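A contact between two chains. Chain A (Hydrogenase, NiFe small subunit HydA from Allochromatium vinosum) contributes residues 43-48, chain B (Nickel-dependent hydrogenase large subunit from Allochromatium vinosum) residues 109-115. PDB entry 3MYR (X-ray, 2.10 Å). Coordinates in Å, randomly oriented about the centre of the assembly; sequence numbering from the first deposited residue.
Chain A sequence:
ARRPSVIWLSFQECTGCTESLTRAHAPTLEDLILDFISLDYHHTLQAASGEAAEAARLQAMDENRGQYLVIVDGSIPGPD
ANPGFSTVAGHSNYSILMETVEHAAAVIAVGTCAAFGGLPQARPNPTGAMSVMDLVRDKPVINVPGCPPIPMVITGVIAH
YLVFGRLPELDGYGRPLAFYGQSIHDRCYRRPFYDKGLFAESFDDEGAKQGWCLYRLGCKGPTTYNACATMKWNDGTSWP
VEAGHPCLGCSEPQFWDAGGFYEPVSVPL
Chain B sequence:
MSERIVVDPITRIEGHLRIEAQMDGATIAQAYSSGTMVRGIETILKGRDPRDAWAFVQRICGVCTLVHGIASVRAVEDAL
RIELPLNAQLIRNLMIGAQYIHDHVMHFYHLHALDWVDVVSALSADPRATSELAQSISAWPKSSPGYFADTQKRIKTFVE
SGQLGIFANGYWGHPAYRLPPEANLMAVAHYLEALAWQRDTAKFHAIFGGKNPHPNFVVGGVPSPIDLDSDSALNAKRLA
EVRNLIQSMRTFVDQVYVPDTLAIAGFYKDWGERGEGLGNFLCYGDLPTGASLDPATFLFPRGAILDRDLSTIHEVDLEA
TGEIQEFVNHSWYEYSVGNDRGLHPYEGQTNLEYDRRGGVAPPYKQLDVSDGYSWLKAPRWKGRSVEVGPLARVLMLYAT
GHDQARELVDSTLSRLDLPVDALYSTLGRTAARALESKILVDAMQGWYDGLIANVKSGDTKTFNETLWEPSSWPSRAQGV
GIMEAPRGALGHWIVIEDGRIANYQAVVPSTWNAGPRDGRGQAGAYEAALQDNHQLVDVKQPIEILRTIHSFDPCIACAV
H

Chain A, residues 43-48: HTLQAA
Chain B, residues 109-115: YHLHALD

No direct hydrogen bond joins the two stretches; the polar link between them is a single water, which donates to two backbone carbonyls, Leu A45 O at 2.9 Å and His B110 O at 2.8 Å. Because both groups are acceptors, they cannot bond to each other, and the water supplies the two protons that reconcile them.

The chain A segment has no regular secondary structure. His A43 and Thr A44 have helical phi/psi (-52/-37 and -67/-30), Leu A45 lies at -116/-19, and Gln A46 switches to a polyproline-II-like conformation (-53/127) before Ala A47 returns to -58/-51 and Ala A48 opens to -83/151. Chain B enters as a helix already under way, with a wider pi-type turn across 109-112 (-75/-51, -92/-23, -106/-40, -97/-39); residues 113-115 keep helical phi/psi, Leu B114 at -67/-9, and Asp B115 N bonds to His B112 O at 2.9 Å. The two segments advance in the same sense: Leu A45 CA lies 6.6 Å from Leu B111 CA, and Ala A47 CA lies 6.4 Å from Leu B114 CA.

Beyond the water, leucine methyls approach carbonyl oxygens and other carbons, burying a modest 208 Å² in total. Leu B111 (m, t) starts sideways, but its end reaches chain A, placing CD2 3.2 Å from Thr A44 O, a tight approach, and 4.0 Å from CG2 of Thr A44 (chi1 m). Leu A45 (m, t) likewise starts sideways and brings CD2 to 4.3 Å from His B110 O and 4.5 Å from CB of His B110 (chi1 m, chi2 126°). The CA-to-CB bond of Leu B114 (m, t) points toward the chain A stretch, and CD1 lies 4.3 Å from Ala A47 CB, a dispersion contact.

The CA-to-CB bond of Gln A46 (t, p, chi3 21°) points away. His B112 (chi1 t, chi2 -3°) does not reach chain A's stretch; its ND1 bonds weakly to Asp B115 OD1 at 3.5 Å.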

# COMPACT_ATOMS: atom_id res chain seq x y z
N HIS A 43 -9.58 10.19 2.56
CA HIS A 43 -8.26 10.64 2.05
C HIS A 43 -7.79 9.88 0.85
O HIS A 43 -7.12 10.45 -0.00
CB HIS A 43 -7.12 10.45 3.08
CG HIS A 43 -7.04 11.53 4.10
ND1 HIS A 43 -5.97 11.63 4.99
CD2 HIS A 43 -7.90 12.54 4.43
CE1 HIS A 43 -6.18 12.65 5.81
NE2 HIS A 43 -7.34 13.21 5.50
N THR A 44 -8.06 8.58 0.83
CA THR A 44 -7.52 7.76 -0.25
C THR A 44 -8.12 8.10 -1.60
O THR A 44 -7.47 7.93 -2.63
CB THR A 44 -7.67 6.24 0.05
OG1 THR A 44 -7.10 5.97 1.33
CG2 THR A 44 -6.92 5.39 -1.00
N LEU A 45 -9.37 8.57 -1.57
CA LEU A 45 -10.19 8.70 -2.79
C LEU A 45 -10.60 10.12 -3.20
O LEU A 45 -11.04 10.31 -4.32
CB LEU A 45 -11.45 7.84 -2.70
CG LEU A 45 -11.16 6.32 -2.60
CD1 LEU A 45 -12.48 5.63 -2.35
CD2 LEU A 45 -10.55 5.78 -3.90
N GLN A 46 -10.54 11.04 -2.26
CA GLN A 46 -11.04 12.44 -2.39
C GLN A 46 -10.47 13.14 -3.62
O GLN A 46 -9.25 13.09 -3.82
CB GLN A 46 -10.61 13.22 -1.14
CG GLN A 46 -11.54 14.41 -0.85
CD GLN A 46 -12.84 13.96 -0.22
OE1 GLN A 46 -12.90 12.87 0.33
NE2 GLN A 46 -13.88 14.80 -0.29
N ALA A 47 -11.33 13.71 -4.49
CA ALA A 47 -10.79 14.52 -5.63
C ALA A 47 -9.92 15.67 -5.12
O ALA A 47 -8.79 15.88 -5.58
CB ALA A 47 -11.88 15.06 -6.47
N ALA A 48 -10.48 16.43 -4.17
CA ALA A 48 -9.89 17.67 -3.68
C ALA A 48 -8.84 17.32 -2.61
O ALA A 48 -8.96 16.30 -1.92
CB ALA A 48 -11.00 18.51 -3.05
N TYR B 109 -5.91 4.58 -12.04
CA TYR B 109 -7.31 4.97 -12.08
C TYR B 109 -7.76 5.68 -10.83
O TYR B 109 -8.32 6.77 -10.92
CB TYR B 109 -8.25 3.81 -12.43
CG TYR B 109 -8.06 3.40 -13.85
CD1 TYR B 109 -8.57 4.18 -14.89
CD2 TYR B 109 -7.22 2.36 -14.16
CE1 TYR B 109 -8.34 3.81 -16.21
CE2 TYR B 109 -6.96 2.00 -15.48
CZ TYR B 109 -7.51 2.75 -16.49
OH TYR B 109 -7.26 2.42 -17.81
N HIS B 110 -7.49 5.10 -9.67
CA HIS B 110 -8.21 5.53 -8.47
C HIS B 110 -7.49 6.62 -7.72
O HIS B 110 -8.14 7.43 -7.04
CB HIS B 110 -8.51 4.29 -7.58
CG HIS B 110 -9.27 3.26 -8.34
ND1 HIS B 110 -8.86 1.96 -8.45
CD2 HIS B 110 -10.33 3.39 -9.19
CE1 HIS B 110 -9.67 1.31 -9.28
NE2 HIS B 110 -10.59 2.16 -9.72
N LEU B 111 -6.19 6.72 -7.92
CA LEU B 111 -5.38 7.78 -7.27
C LEU B 111 -4.93 8.90 -8.22
O LEU B 111 -5.02 10.07 -7.86
CB LEU B 111 -4.16 7.23 -6.50
CG LEU B 111 -4.51 6.05 -5.52
CD1 LEU B 111 -3.26 5.71 -4.66
CD2 LEU B 111 -5.59 6.31 -4.61
N HIS B 112 -4.51 8.57 -9.44
CA HIS B 112 -3.86 9.55 -10.28
C HIS B 112 -4.88 10.19 -11.24
O HIS B 112 -4.85 11.40 -11.49
CB HIS B 112 -2.74 8.86 -11.14
CG HIS B 112 -1.62 9.79 -11.57
ND1 HIS B 112 -1.60 11.15 -11.30
CD2 HIS B 112 -0.47 9.53 -12.24
CE1 HIS B 112 -0.46 11.68 -11.74
NE2 HIS B 112 0.25 10.71 -12.28
N ALA B 113 -5.80 9.39 -11.78
CA ALA B 113 -6.52 9.80 -13.00
C ALA B 113 -7.37 11.10 -12.80
O ALA B 113 -7.49 11.92 -13.75
CB ALA B 113 -7.36 8.69 -13.47
N LEU B 114 -7.89 11.33 -11.57
CA LEU B 114 -8.68 12.54 -11.33
C LEU B 114 -7.89 13.86 -11.42
O LEU B 114 -8.49 14.95 -11.42
CB LEU B 114 -9.48 12.50 -10.03
CG LEU B 114 -10.53 11.37 -9.96
CD1 LEU B 114 -11.32 11.43 -8.62
CD2 LEU B 114 -11.49 11.36 -11.16
N ASP B 115 -6.56 13.76 -11.50
CA ASP B 115 -5.72 14.90 -11.87
C ASP B 115 -5.83 15.29 -13.35
O ASP B 115 -5.42 16.39 -13.74
CB ASP B 115 -4.22 14.71 -11.56
CG ASP B 115 -3.93 14.49 -10.05
OD1 ASP B 115 -2.81 13.99 -9.68
OD2 ASP B 115 -4.85 14.73 -9.25
O HOH W 1 -10.64 8.52 -6.56